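Local atomic coordinates of polysaccharide Lyase Family 6 (Bacteroides cellulosilyticus, PDB entry 6QPS), a protein that cleaves alginate with specificity for mannuronic acid, as a calcium-binding polysaccharide lyase of family 6, probably by beta-elimination. Residues L92-E97 and D115-Q120; D153-G158 and Q182-A187; S279-G284 and K438-A443; C444-G449 and E458-I463. All coordinates share one frame; numbering follows the deposited sequence.

Contact 1 (L92-E97 and D115-Q120); sequences LKIYGE and DMIDFQ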
loop_
_atom_site.group_PDB
_atom_site.type_symbol
_atom_site.label_atom_id
_atom_site.label_comp_id
_atom_site.label_asym_id
_atom_site.label_seq_id
_atom_site.Cartn_x
_atom_site.Cartn_y
_atom_site.Cartn_z
ATOM N N LEU A 92 -14.987 13.143 9.429
ATOM C CA LEU A 92 -14.263 14.306 8.936
ATOM C C LEU A 92 -14.229 14.271 7.417
ATOM O O LEU A 92 -13.827 13.261 6.827
ATOM C CB LEU A 92 -12.846 14.308 9.501
ATOM C CG LEU A 92 -11.816 15.247 8.877
ATOM C CD1 LEU A 92 -12.288 16.692 9.006
ATOM C CD2 LEU A 92 -10.444 15.044 9.515
ATOM N N LYS A 93 -14.664 15.366 6.788
ATOM C CA LYS A 93 -14.631 15.525 5.341
ATOM C C LYS A 93 -13.770 16.739 5.032
ATOM O O LYS A 93 -13.954 17.798 5.653
ATOM C CB LYS A 93 -16.042 15.719 4.795
ATOM C CG LYS A 93 -16.921 14.479 4.926
ATOM C CD LYS A 93 -18.310 14.725 4.361
ATOM C CE LYS A 93 -18.916 13.452 3.771
ATOM N NZ LYS A 93 -18.194 13.021 2.525
ATOM N N ILE A 94 -12.857 16.586 4.075
ATOM C CA ILE A 94 -11.881 17.600 3.668
ATOM C C ILE A 94 -12.121 17.878 2.188
ATOM O O ILE A 94 -12.073 16.954 1.369
ATOM C CB ILE A 94 -10.445 17.088 3.889
ATOM C CG1 ILE A 94 -10.185 16.701 5.354
ATOM C CG2 ILE A 94 -9.418 18.123 3.417
ATOM C CD1 ILE A 94 -9.016 15.727 5.529
ATOM N N TYR A 95 -12.371 19.136 1.829
ATOM C CA TYR A 95 -12.672 19.456 0.439
ATOM C C TYR A 95 -12.353 20.924 0.224
ATOM O O TYR A 95 -12.602 21.752 1.096
ATOM C CB TYR A 95 -14.131 19.120 0.066
ATOM C CG TYR A 95 -15.194 19.653 1.017
ATOM C CD1 TYR A 95 -15.496 18.975 2.190
ATOM C CD2 TYR A 95 -15.894 20.819 0.748
ATOM C CE1 TYR A 95 -16.442 19.439 3.057
ATOM C CE2 TYR A 95 -16.853 21.294 1.625
ATOM C CZ TYR A 95 -17.112 20.601 2.789
ATOM O OH TYR A 95 -18.056 21.060 3.671
ATOM N N GLY A 96 -11.851 21.245 -0.964
ATOM C CA GLY A 96 -11.288 22.558 -1.220
ATOM C C GLY A 96 -9.893 22.411 -1.789
ATOM O O GLY A 96 -9.596 21.379 -2.393
ATOM N N GLU A 97 -9.040 23.420 -1.618
ATOM C CA GLU A 97 -7.698 23.386 -2.173
ATOM C C GLU A 97 -6.679 23.819 -1.126
ATOM O O GLU A 97 -6.951 24.682 -0.287
ATOM C CB GLU A 97 -7.548 24.351 -3.361
ATOM C CG GLU A 97 -8.477 24.139 -4.529
ATOM C CD GLU A 97 -8.559 25.377 -5.395
ATOM O OE1 GLU A 97 -7.499 25.879 -5.840
ATOM O OE2 GLU A 97 -9.685 25.859 -5.609
ATOM N N ASP A 115 -16.697 5.776 6.806
ATOM C CA ASP A 115 -15.462 6.479 6.453
ATOM C C ASP A 115 -15.106 7.485 7.537
ATOM O O ASP A 115 -15.833 8.459 7.751
ATOM C CB ASP A 115 -15.617 7.171 5.089
ATOM C CG ASP A 115 -16.121 6.226 4.023
ATOM O OD1 ASP A 115 -15.427 5.225 3.772
ATOM O OD2 ASP A 115 -17.225 6.463 3.473
ATOM N N MET A 116 -13.967 7.284 8.199
ATOM C CA MET A 116 -13.598 8.171 9.296
ATOM C C MET A 116 -13.116 9.525 8.783
ATOM O O MET A 116 -13.609 10.571 9.224
ATOM C CB MET A 116 -12.550 7.520 10.193
ATOM C CG MET A 116 -12.347 8.274 11.501
ATOM S SD MET A 116 -11.218 7.466 12.668
ATOM C CE MET A 116 -9.641 7.808 11.895
ATOM N N ILE A 117 -12.144 9.521 7.865
ATOM C CA ILE A 117 -11.563 10.723 7.253
ATOM C C ILE A 117 -11.657 10.544 5.734
ATOM O O ILE A 117 -11.152 9.551 5.190
ATOM C CB ILE A 117 -10.094 10.932 7.666
ATOM C CG1 ILE A 117 -9.957 11.028 9.188
ATOM C CG2 ILE A 117 -9.502 12.160 6.962
ATOM C CD1 ILE A 117 -8.494 11.085 9.666
ATOM N N ASP A 118 -12.283 11.506 5.047
ATOM C CA ASP A 118 -12.582 11.404 3.615
ATOM C C ASP A 118 -12.251 12.734 2.947
ATOM O O ASP A 118 -12.555 13.802 3.492
ATOM C CB ASP A 118 -14.064 11.035 3.421
ATOM C CG ASP A 118 -14.374 10.414 2.073
ATOM O OD1 ASP A 118 -13.467 10.214 1.235
ATOM O OD2 ASP A 118 -15.576 10.140 1.860
ATOM N N PHE A 119 -11.664 12.656 1.758
ATOM C CA PHE A 119 -11.215 13.824 0.984
ATOM C C PHE A 119 -12.264 14.281 -0.048
ATOM O O PHE A 119 -11.930 14.728 -1.160
ATOM C CB PHE A 119 -9.856 13.530 0.334
ATOM C CG PHE A 119 -8.658 13.657 1.287
ATOM C CD1 PHE A 119 -8.451 12.740 2.315
ATOM C CD2 PHE A 119 -7.721 14.674 1.139
ATOM C CE1 PHE A 119 -7.355 12.865 3.178
ATOM C CE2 PHE A 119 -6.611 14.774 2.007
ATOM C CZ PHE A 119 -6.458 13.874 3.031
ATOM N N GLN A 120 -13.536 14.220 0.345
ATOM C CA GLN A 120 -14.661 14.665 -0.460
ATOM C C GLN A 120 -15.738 15.189 0.481
ATOM O O GLN A 120 -15.940 14.647 1.577
ATOM C CB GLN A 120 -15.213 13.483 -1.280
ATOM C CG GLN A 120 -16.456 13.756 -2.095
ATOM C CD GLN A 120 -16.948 12.532 -2.841
ATOM O OE1 GLN A 120 -16.978 12.515 -4.061
ATOM N NE2 GLN A 120 -17.378 11.520 -2.098
HETATM O O HOH W 1 -15.620 11.004 6.560
HETATM O O HOH W 2 -17.216 10.729 4.159
#

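Contact 2 (D153-G158 and Q182-A187); sequences DEYWVG and QVWLSA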
loop_
_atom_site.group_PDB
_atom_site.type_symbol
_atom_site.label_atom_id
_atom_site.label_comp_id
_atom_site.label_asym_id
_atom_site.label_seq_id
_atom_site.Cartn_x
_atom_site.Cartn_y
_atom_site.Cartn_z
ATOM N N ASP A 153 -17.521 -2.664 9.261
ATOM C CA ASP A 153 -16.543 -2.207 8.286
ATOM C C ASP A 153 -16.377 -0.707 8.429
ATOM O O ASP A 153 -17.365 0.035 8.435
ATOM C CB ASP A 153 -17.080 -2.511 6.885
ATOM C CG ASP A 153 -16.012 -2.931 5.916
ATOM O OD1 ASP A 153 -14.835 -3.040 6.312
ATOM O OD2 ASP A 153 -16.366 -3.162 4.740
ATOM N N GLU A 154 -15.135 -0.257 8.529
ATOM C CA GLU A 154 -14.868 1.177 8.522
ATOM C C GLU A 154 -13.492 1.426 7.918
ATOM O O GLU A 154 -12.565 0.639 8.131
ATOM C CB GLU A 154 -14.987 1.841 9.912
ATOM C CG GLU A 154 -14.038 1.299 10.971
ATOM C CD GLU A 154 -14.356 1.770 12.393
ATOM O OE1 GLU A 154 -15.305 2.573 12.598
ATOM O OE2 GLU A 154 -13.638 1.327 13.312
ATOM N N TYR A 155 -13.376 2.489 7.123
ATOM C CA TYR A 155 -12.131 2.823 6.447
ATOM C C TYR A 155 -11.535 4.055 7.113
ATOM O O TYR A 155 -12.244 5.040 7.345
ATOM C CB TYR A 155 -12.375 3.135 4.958
ATOM C CG TYR A 155 -12.745 1.985 4.040
ATOM C CD1 TYR A 155 -13.157 0.750 4.516
ATOM C CD2 TYR A 155 -12.674 2.159 2.662
ATOM C CE1 TYR A 155 -13.479 -0.291 3.644
ATOM C CE2 TYR A 155 -12.994 1.154 1.800
ATOM C CZ TYR A 155 -13.420 -0.072 2.269
ATOM O OH TYR A 155 -13.771 -1.078 1.393
ATOM N N TRP A 156 -10.222 4.061 7.357
ATOM C CA TRP A 156 -9.623 5.179 8.091
ATOM C C TRP A 156 -9.493 6.440 7.229
ATOM O O TRP A 156 -9.989 7.508 7.603
ATOM C CB TRP A 156 -8.291 4.766 8.725
ATOM C CG TRP A 156 -8.487 3.998 10.030
ATOM C CD1 TRP A 156 -9.683 3.694 10.638
ATOM C CD2 TRP A 156 -7.462 3.449 10.867
ATOM N NE1 TRP A 156 -9.456 2.969 11.781
ATOM C CE2 TRP A 156 -8.100 2.840 11.959
ATOM C CE3 TRP A 156 -6.068 3.411 10.796
ATOM C CZ2 TRP A 156 -7.389 2.205 12.971
ATOM C CZ3 TRP A 156 -5.363 2.810 11.829
ATOM C CH2 TRP A 156 -6.021 2.215 12.888
ATOM N N VAL A 157 -8.834 6.327 6.076
ATOM C CA VAL A 157 -8.570 7.457 5.183
ATOM C C VAL A 157 -9.018 7.107 3.764
ATOM O O VAL A 157 -8.626 6.070 3.216
ATOM C CB VAL A 157 -7.079 7.844 5.190
ATOM C CG1 VAL A 157 -6.832 9.047 4.284
ATOM C CG2 VAL A 157 -6.595 8.114 6.590
ATOM N N GLY A 158 -9.863 7.964 3.188
ATOM C CA GLY A 158 -10.278 7.828 1.806
ATOM C C GLY A 158 -9.758 8.967 0.946
ATOM O O GLY A 158 -10.155 10.127 1.119
ATOM N N GLN A 182 -7.790 3.869 1.449
ATOM C CA GLN A 182 -8.411 3.589 0.162
ATOM C C GLN A 182 -8.235 4.769 -0.785
ATOM O O GLN A 182 -8.532 5.918 -0.422
ATOM C CB GLN A 182 -9.908 3.359 0.352
ATOM C CG GLN A 182 -10.720 3.237 -0.939
ATOM C CD GLN A 182 -10.510 1.901 -1.632
ATOM O OE1 GLN A 182 -10.648 0.844 -1.026
ATOM N NE2 GLN A 182 -10.190 1.946 -2.926
ATOM N N VAL A 183 -7.789 4.484 -2.002
ATOM C CA VAL A 183 -7.804 5.452 -3.099
ATOM C C VAL A 183 -9.091 5.202 -3.888
ATOM O O VAL A 183 -9.216 4.185 -4.586
ATOM C CB VAL A 183 -6.541 5.339 -3.968
ATOM C CG1 VAL A 183 -6.582 6.412 -5.055
ATOM C CG2 VAL A 183 -5.278 5.480 -3.113
ATOM N N TRP A 184 -10.042 6.126 -3.779
ATOM C CA TRP A 184 -11.324 6.004 -4.453
ATOM C C TRP A 184 -11.255 6.613 -5.838
ATOM O O TRP A 184 -10.839 7.765 -5.989
ATOM C CB TRP A 184 -12.380 6.790 -3.693
ATOM C CG TRP A 184 -12.754 6.238 -2.340
ATOM C CD1 TRP A 184 -12.200 6.569 -1.142
ATOM C CD2 TRP A 184 -13.804 5.298 -2.051
ATOM N NE1 TRP A 184 -12.827 5.886 -0.118
ATOM C CE2 TRP A 184 -13.821 5.111 -0.649
ATOM C CE3 TRP A 184 -14.729 4.600 -2.834
ATOM C CZ2 TRP A 184 -14.715 4.247 -0.023
ATOM C CZ3 TRP A 184 -15.624 3.758 -2.205
ATOM C CH2 TRP A 184 -15.594 3.573 -0.816
ATOM N N LEU A 185 -11.676 5.852 -6.840
ATOM C CA LEU A 185 -11.732 6.311 -8.214
ATOM C C LEU A 185 -13.166 6.263 -8.724
ATOM O O LEU A 185 -13.965 5.397 -8.342
ATOM C CB LEU A 185 -10.890 5.426 -9.119
ATOM C CG LEU A 185 -9.494 5.073 -8.633
ATOM C CD1 LEU A 185 -8.854 4.063 -9.600
ATOM C CD2 LEU A 185 -8.593 6.271 -8.480
ATOM N N SER A 186 -13.502 7.205 -9.591
ATOM C CA SER A 186 -14.776 7.153 -10.288
ATOM C C SER A 186 -14.539 7.437 -11.760
ATOM O O SER A 186 -13.473 7.923 -12.142
ATOM C CB SER A 186 -15.746 8.204 -9.753
ATOM O OG SER A 186 -15.273 9.503 -10.052
ATOM N N ALA A 187 -15.577 7.207 -12.576
ATOM C CA ALA A 187 -15.435 7.354 -14.015
ATOM C C ALA A 187 -14.983 8.757 -14.379
ATOM O O ALA A 187 -14.233 8.940 -15.344
ATOM C CB ALA A 187 -16.760 7.020 -14.707
#

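Contact 3 (S279-G284 and K438-A443); sequences SNTFIG and KERIDA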
loop_
_atom_site.group_PDB
_atom_site.type_symbol
_atom_site.label_atom_id
_atom_site.label_comp_id
_atom_site.label_asym_id
_atom_site.label_seq_id
_atom_site.Cartn_x
_atom_site.Cartn_y
_atom_site.Cartn_z
ATOM N N SER A 279 12.334 -1.319 -6.954
ATOM C CA SER A 279 13.274 -1.164 -5.840
ATOM C C SER A 279 12.628 -1.318 -4.475
ATOM O O SER A 279 13.097 -0.723 -3.504
ATOM C CB SER A 279 14.050 0.159 -5.900
ATOM O OG SER A 279 14.706 0.336 -7.160
ATOM N N ASN A 280 11.574 -2.127 -4.376
ATOM C CA ASN A 280 10.996 -2.462 -3.076
ATOM C C ASN A 280 11.808 -3.569 -2.414
ATOM O O ASN A 280 12.537 -4.305 -3.079
ATOM C CB ASN A 280 9.540 -2.900 -3.245
ATOM C CG ASN A 280 8.680 -1.799 -3.855
ATOM O OD1 ASN A 280 8.254 -0.870 -3.178
ATOM N ND2 ASN A 280 8.463 -1.868 -5.160
ATOM N N THR A 281 11.661 -3.691 -1.085
ATOM C CA THR A 281 12.412 -4.644 -0.280
ATOM C C THR A 281 11.457 -5.352 0.673
ATOM O O THR A 281 10.630 -4.704 1.328
ATOM C CB THR A 281 13.504 -3.906 0.509
ATOM O OG1 THR A 281 14.300 -3.109 -0.380
ATOM C CG2 THR A 281 14.428 -4.890 1.242
ATOM N N PHE A 282 11.594 -6.675 0.751
ATOM C CA PHE A 282 10.744 -7.515 1.593
ATOM C C PHE A 282 11.648 -8.318 2.516
ATOM O O PHE A 282 12.505 -9.071 2.049
ATOM C CB PHE A 282 9.857 -8.463 0.778
ATOM C CG PHE A 282 8.953 -7.798 -0.246
ATOM C CD1 PHE A 282 9.468 -7.252 -1.411
ATOM C CD2 PHE A 282 7.576 -7.828 -0.075
ATOM C CE1 PHE A 282 8.626 -6.696 -2.370
ATOM C CE2 PHE A 282 6.728 -7.268 -1.015
ATOM C CZ PHE A 282 7.256 -6.701 -2.167
ATOM N N ILE A 283 11.452 -8.166 3.831
ATOM C CA ILE A 283 12.228 -8.873 4.855
ATOM C C ILE A 283 11.236 -9.710 5.665
ATOM O O ILE A 283 10.595 -9.198 6.584
ATOM C CB ILE A 283 12.998 -7.893 5.749
ATOM C CG1 ILE A 283 13.917 -6.984 4.913
ATOM C CG2 ILE A 283 13.775 -8.639 6.857
ATOM C CD1 ILE A 283 15.092 -7.657 4.244
ATOM N N GLY A 284 11.083 -10.988 5.332
ATOM C CA GLY A 284 9.998 -11.758 5.918
ATOM C C GLY A 284 10.327 -12.474 7.216
ATOM O O GLY A 284 9.418 -12.856 7.950
ATOM N N LYS A 438 21.295 -3.730 4.020
ATOM C CA LYS A 438 21.490 -2.627 4.948
ATOM C C LYS A 438 21.237 -1.290 4.266
ATOM O O LYS A 438 20.578 -0.416 4.843
ATOM C CB LYS A 438 22.890 -2.662 5.561
ATOM C CG LYS A 438 23.150 -1.464 6.473
ATOM C CD LYS A 438 24.383 -1.631 7.352
ATOM C CE LYS A 438 24.552 -0.406 8.277
ATOM N NZ LYS A 438 23.295 0.019 8.992
ATOM N N GLU A 439 21.742 -1.107 3.042
ATOM C CA GLU A 439 21.503 0.149 2.336
ATOM C C GLU A 439 20.011 0.387 2.122
ATOM O O GLU A 439 19.517 1.503 2.309
ATOM C CB GLU A 439 22.232 0.154 0.991
ATOM C CG GLU A 439 23.746 0.274 1.115
ATOM C CD GLU A 439 24.468 0.060 -0.207
ATOM O OE1 GLU A 439 23.795 -0.089 -1.251
ATOM O OE2 GLU A 439 25.717 0.026 -0.194
ATOM N N ARG A 440 19.283 -0.652 1.713
ATOM C CA ARG A 440 17.854 -0.512 1.431
ATOM C C ARG A 440 17.066 -0.186 2.695
ATOM O O ARG A 440 16.217 0.712 2.691
ATOM C CB ARG A 440 17.332 -1.800 0.798
ATOM C CG ARG A 440 17.792 -2.030 -0.628
ATOM C CD ARG A 440 17.482 -3.460 -1.065
ATOM N NE ARG A 440 17.796 -3.665 -2.472
ATOM C CZ ARG A 440 16.901 -3.588 -3.459
ATOM N NH1 ARG A 440 15.612 -3.341 -3.223
ATOM N NH2 ARG A 440 17.307 -3.774 -4.713
ATOM N N ILE A 441 17.339 -0.893 3.791
ATOM C CA ILE A 441 16.635 -0.635 5.043
ATOM C C ILE A 441 17.011 0.736 5.602
ATOM O O ILE A 441 16.139 1.527 5.987
ATOM C CB ILE A 441 16.919 -1.768 6.042
ATOM C CG1 ILE A 441 16.224 -3.053 5.593
ATOM C CG2 ILE A 441 16.441 -1.374 7.428
ATOM C CD1 ILE A 441 16.737 -4.310 6.313
ATOM N N ASP A 442 18.307 1.052 5.634
ATOM C CA ASP A 442 18.736 2.368 6.105
ATOM C C ASP A 442 18.014 3.478 5.347
ATOM O O ASP A 442 17.579 4.472 5.943
ATOM C CB ASP A 442 20.247 2.526 5.931
ATOM C CG ASP A 442 21.063 1.765 6.981
ATOM O OD1 ASP A 442 20.465 1.105 7.858
ATOM O OD2 ASP A 442 22.308 1.842 6.905
ATOM N N ALA A 443 17.878 3.335 4.025
ATOM C CA ALA A 443 17.249 4.404 3.253
ATOM C C ALA A 443 15.772 4.566 3.589
ATOM O O ALA A 443 15.225 5.665 3.424
ATOM C CB ALA A 443 17.409 4.145 1.750
#

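Contact 4 (C444-G449 and E458-I463); sequences CIFTVG and ENVNHI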
loop_
_atom_site.group_PDB
_atom_site.type_symbol
_atom_site.label_atom_id
_atom_site.label_comp_id
_atom_site.label_asym_id
_atom_site.label_seq_id
_atom_site.Cartn_x
_atom_site.Cartn_y
_atom_site.Cartn_z
ATOM N N CYS A 444 15.095 3.498 4.006
ATOM C CA CYS A 444 13.658 3.589 4.242
ATOM C C CYS A 444 13.287 3.984 5.670
ATOM O O CYS A 444 12.253 4.641 5.868
ATOM C CB CYS A 444 12.922 2.288 3.898
ATOM S SG CYS A 444 11.153 2.477 3.564
ATOM N N ILE A 445 14.075 3.624 6.688
ATOM C CA ILE A 445 13.550 3.751 8.045
ATOM C C ILE A 445 13.911 5.036 8.780
ATOM O O ILE A 445 13.275 5.356 9.791
ATOM C CB ILE A 445 13.891 2.535 8.931
ATOM C CG1 ILE A 445 15.395 2.457 9.221
ATOM C CG2 ILE A 445 13.357 1.264 8.311
ATOM C CD1 ILE A 445 15.777 1.372 10.249
ATOM N N PHE A 446 14.901 5.768 8.338
ATOM C CA PHE A 446 15.336 6.864 9.186
ATOM C C PHE A 446 14.690 8.190 8.834
ATOM O O PHE A 446 14.927 9.164 9.549
ATOM C CB PHE A 446 16.853 6.930 9.234
ATOM C CG PHE A 446 17.470 5.714 9.860
ATOM C CD1 PHE A 446 18.333 4.912 9.131
ATOM C CD2 PHE A 446 17.178 5.367 11.176
ATOM C CE1 PHE A 446 18.908 3.802 9.704
ATOM C CE2 PHE A 446 17.732 4.246 11.746
ATOM C CZ PHE A 446 18.606 3.463 11.013
ATOM N N THR A 447 13.815 8.218 7.823
ATOM C CA THR A 447 13.061 9.401 7.440
ATOM C C THR A 447 11.549 9.153 7.438
ATOM O O THR A 447 10.793 9.938 6.854
ATOM C CB THR A 447 13.558 9.804 6.046
ATOM O OG1 THR A 447 12.725 10.828 5.523
ATOM C CG2 THR A 447 13.599 8.557 5.119
ATOM N N VAL A 448 11.092 8.085 8.069
ATOM C CA VAL A 448 9.699 7.647 8.006
ATOM C C VAL A 448 8.959 8.089 9.257
ATOM O O VAL A 448 9.496 8.023 10.367
ATOM C CB VAL A 448 9.645 6.109 7.847
ATOM C CG1 VAL A 448 10.051 5.396 9.112
ATOM C CG2 VAL A 448 8.266 5.670 7.407
ATOM N N GLY A 449 7.701 8.498 9.082
ATOM C CA GLY A 449 6.795 8.692 10.186
ATOM C C GLY A 449 6.941 9.998 10.931
ATOM O O GLY A 449 7.819 10.811 10.643
ATOM N N GLU A 458 10.022 3.551 18.560
ATOM C CA GLU A 458 10.258 2.205 19.062
ATOM C C GLU A 458 10.214 1.180 17.929
ATOM O O GLU A 458 11.075 0.289 17.854
ATOM C CB GLU A 458 9.229 1.867 20.152
ATOM C CG GLU A 458 9.389 2.673 21.430
ATOM C CD GLU A 458 8.209 2.556 22.383
ATOM O OE1 GLU A 458 7.206 1.897 22.041
ATOM O OE2 GLU A 458 8.296 3.153 23.481
ATOM N N ASN A 459 9.208 1.274 17.047
ATOM C CA ASN A 459 9.088 0.306 15.951
ATOM C C ASN A 459 10.246 0.445 14.953
ATOM O O ASN A 459 10.734 -0.555 14.406
ATOM C CB ASN A 459 7.777 0.476 15.154
ATOM C CG ASN A 459 6.502 0.122 15.921
ATOM O OD1 ASN A 459 5.387 0.423 15.438
ATOM N ND2 ASN A 459 6.635 -0.513 17.071
ATOM N N VAL A 460 10.668 1.678 14.670
ATOM C CA VAL A 460 11.822 1.903 13.796
ATOM C C VAL A 460 13.077 1.327 14.429
ATOM O O VAL A 460 13.885 0.674 13.757
ATOM C CB VAL A 460 11.978 3.404 13.478
ATOM C CG1 VAL A 460 13.384 3.704 12.916
ATOM C CG2 VAL A 460 10.877 3.873 12.511
ATOM N N ASN A 461 13.254 1.534 15.739
ATOM C CA ASN A 461 14.416 0.970 16.420
ATOM C C ASN A 461 14.398 -0.557 16.385
ATOM O O ASN A 461 15.451 -1.195 16.266
ATOM C CB ASN A 461 14.470 1.441 17.868
ATOM C CG ASN A 461 15.641 0.848 18.616
ATOM O OD1 ASN A 461 15.476 -0.012 19.492
ATOM N ND2 ASN A 461 16.832 1.271 18.254
ATOM N N HIS A 462 13.203 -1.162 16.456
ATOM C CA HIS A 462 13.112 -2.610 16.321
ATOM C C HIS A 462 13.653 -3.076 14.970
ATOM O O HIS A 462 14.471 -4.002 14.901
ATOM C CB HIS A 462 11.686 -3.126 16.517
ATOM C CG HIS A 462 11.634 -4.621 16.511
ATOM N ND1 HIS A 462 11.739 -5.376 17.657
ATOM C CD2 HIS A 462 11.595 -5.501 15.483
ATOM C CE1 HIS A 462 11.749 -6.658 17.337
ATOM N NE2 HIS A 462 11.636 -6.762 16.025
ATOM N N ILE A 463 13.194 -2.459 13.879
ATOM C CA ILE A 463 13.693 -2.839 12.553
ATOM C C ILE A 463 15.207 -2.656 12.508
ATOM O O ILE A 463 15.948 -3.548 12.082
ATOM C CB ILE A 463 13.000 -2.025 11.444
ATOM C CG1 ILE A 463 11.502 -2.332 11.384
ATOM C CG2 ILE A 463 13.651 -2.309 10.086
ATOM C CD1 ILE A 463 10.694 -1.392 10.452
#

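Contact 1 (L92-E97 and D115-Q120)
Leu92 and Lys93 pair in parallel with Ile117 and Asp118, strands from successive coils of the right-handed parallel beta-helix that polysaccharide lyases of family 6 share. Three backbone bonds hold the pairing: Leu92 N to Met116 O, Asp118 N to Leu92 O and Ile94 N to Asp118 O, each 2.9 Å. The tight part is the face of Leu92 and Ile117, turned into the coil. Leu92 and Ile117 lie side by side, with CD2 of Leu92 4.0 Å from CG2 of Ile117. CD1 of Ile94 touches the same Ile117 CG2 at 3.9 Å. It also sits over one face of the Phe119 ring, 4.2 Å from the centroid, in a CH-pi contact. Leu101 and Phe106 of strand 99-111 continue this packing.

The face of Lys93 and Asp118 is polar and looser. Lys93 is partly exposed, and two waters lie here. One water lies within hydrogen-bonding distance of Leu92 O and Asp115 O, and the other joins Lys93 to Asp118. The direct salt bridge between Lys93 NZ and Asp118 OD2 is long, at 3.9 Å. The stronger partner of Asp118 is Arg160. Bends at chi3 and chi4 fold the Lys93 chain back over the carbonyl of Gln120, and Gly121 O also accepts from its ammonium. Lys93 NZ meets Gln120 O at 2.9 Å, from 46° out of the carbonyl plane.

Contact 2 (D153-G158 and Q182-A187)
Tyr155 packs its ring against Gln182 and Trp184 where two coils of the beta-helix meet. Gly158 pairs in parallel with Gln182, and Gln182 N donates to Val157 O at 2.9 Å. Gln182 carries the arrangement through its torsions. Its CG stands opposite the backbone N (chi1 172°), and a bend at chi2 (75°) turns the amide beside the tyrosine. Ring and amide run the same way, their planes 24° apart. CB of Gln182 lies 3.8 Å from Tyr155 CD2, and OE1 lies 3.7 Å from CE2.

The amide is gripped at both ends. NE2 donates to Val183 O at 3.0 Å, from above that carbonyl plane, and also to Gly218 O. OE1 accepts from Arg216, which also bonds to Tyr155 OH. Trp184 starts beside its own backbone N, and its indole then swings back toward the strand. CG of Gln182 lies over one face of this indole. The edge of the indole meets Gly158, with NE1 3.7 Å from the glycine CA. CZ2 approaches Tyr155 CD2 at 4.0 Å in an oblique aromatic pair. Arg160 makes a cation-pi contact with the same indole.

The side chain of Tyr155 is about 6 Å from that of Glu213, a calcium ligand. The shared Arg216 ties the tyrosine hydroxyl to the amide oxygen, so hydrogen bonds at their polar ends and packing along their sides together fix Tyr155 against Gln182 beside the calcium region.

Contact 3 (S279-G284 and K438-A443)
Arg440 leaves its helix with CG opposite its own carbonyl carbon (chi1 -72°) and runs extended from CG to NE toward Thr281. The threonine turns OG1 to meet it, placing the hydroxyl beside its backbone N. The two side chains meet at an oblique angle. NH1 of Arg440 donates to Thr281 OG1 at 3.1 Å. The bond is nearly straight, 170° at the hydrogen. OG1 lies at the edge of the guanidinium, only 5° out of its plane. The same hydroxyl oxygen also touches the aliphatic part of the arginine, 3.3 Å from CD. CD of Arg440 also touches the Thr281 methyl CG2, at 4.1 Å.

Two backbone carbonyls before the threonine also come close to the guanidinium, obliquely. Asn280 O is 3.2 Å from NH1, and Ser279 O is 3.6 Å from it. The rest of the arginine head has partners beyond the two segments: NE forms a salt bridge with Glu436 one turn earlier, and NH2 donates to Asp304 O. These contacts would limit rotation of the guanidinium.

A separate apolar touch lies beside the polar one. Ile283 and Ile441 reach toward each other tip to tip, with CG1 of Ile283 4.1 Å from CD1 of Ile441. This is packing of a C-terminal helix on the outside of the beta-helix, far from the calcium site. Helix 433-445 rests against strand 276-283, where Leu259 of strand 254-261 touches Thr281 and Ile283. On the next strand, 301-308, Tyr306 touches Arg440.

Contact 4 (C444-G449 and E458-I463)
Val460 is the bump that sits across Ile445 and Val448, one methyl on each, where the end of helix 433-445 faces helix 454-465. CG1 stands opposite the backbone N (chi1 164°) and reaches Ile445, 3.5 Å from its carbonyl O and 4.2 Å from its CB. CG2 turns to Val448 and meets CG1 of that residue at 3.8 Å. The two valine side chains lie alongside, pointing opposite ways. The hollow that takes Val460 is the shallow one between Ile445 and Val448. Phe446 touches only loosely, its CD2 4.5 Å from Val460 CG1.

One turn along the helix, Ile463 forms the second bump. Its CG2 lies 4.0 Å from Ile445 CG2, and these side chains too are set head to tail. Ile445 holds CG1 between its backbone N and carbonyl carbon (chi1 68°). This puts CG2 toward Ile463, while CG1 lies over the centre of the Phe446 ring.

Phe200 closes the contact from the beta-helix side and touches Val448, Val460 and Ile463. Leu259 lies against Ile445, and Val235 and Phe237 against Ile463. No hydrogen bond or salt bridge joins the two segments. Their hold on each other is therefore dispersion and burial of branched aliphatic groups, and it depends on shape more than on direction.

How the contacts relate
The four contacts follow one another along the chain, each closing before the next opens. Contacts 1 and 2 lie on successive coils of the parallel beta-helix, with centres 11 Å apart. They meet where strand 115-118 pairs with strand 155-159, so the segments form a continuous run of neighbouring strands. Contact 2 is the one close to the calcium ligands. Contacts 3 and 4 share helix 433-445 and have centres 12 Å apart. They touch through Ile441 and Ile463. Together they lay the C-terminal helices on the outside of the coils, across the chain's centre from contact 2, with centres about 28 Å (contact 3) and 27 Å (contact 4) from its own.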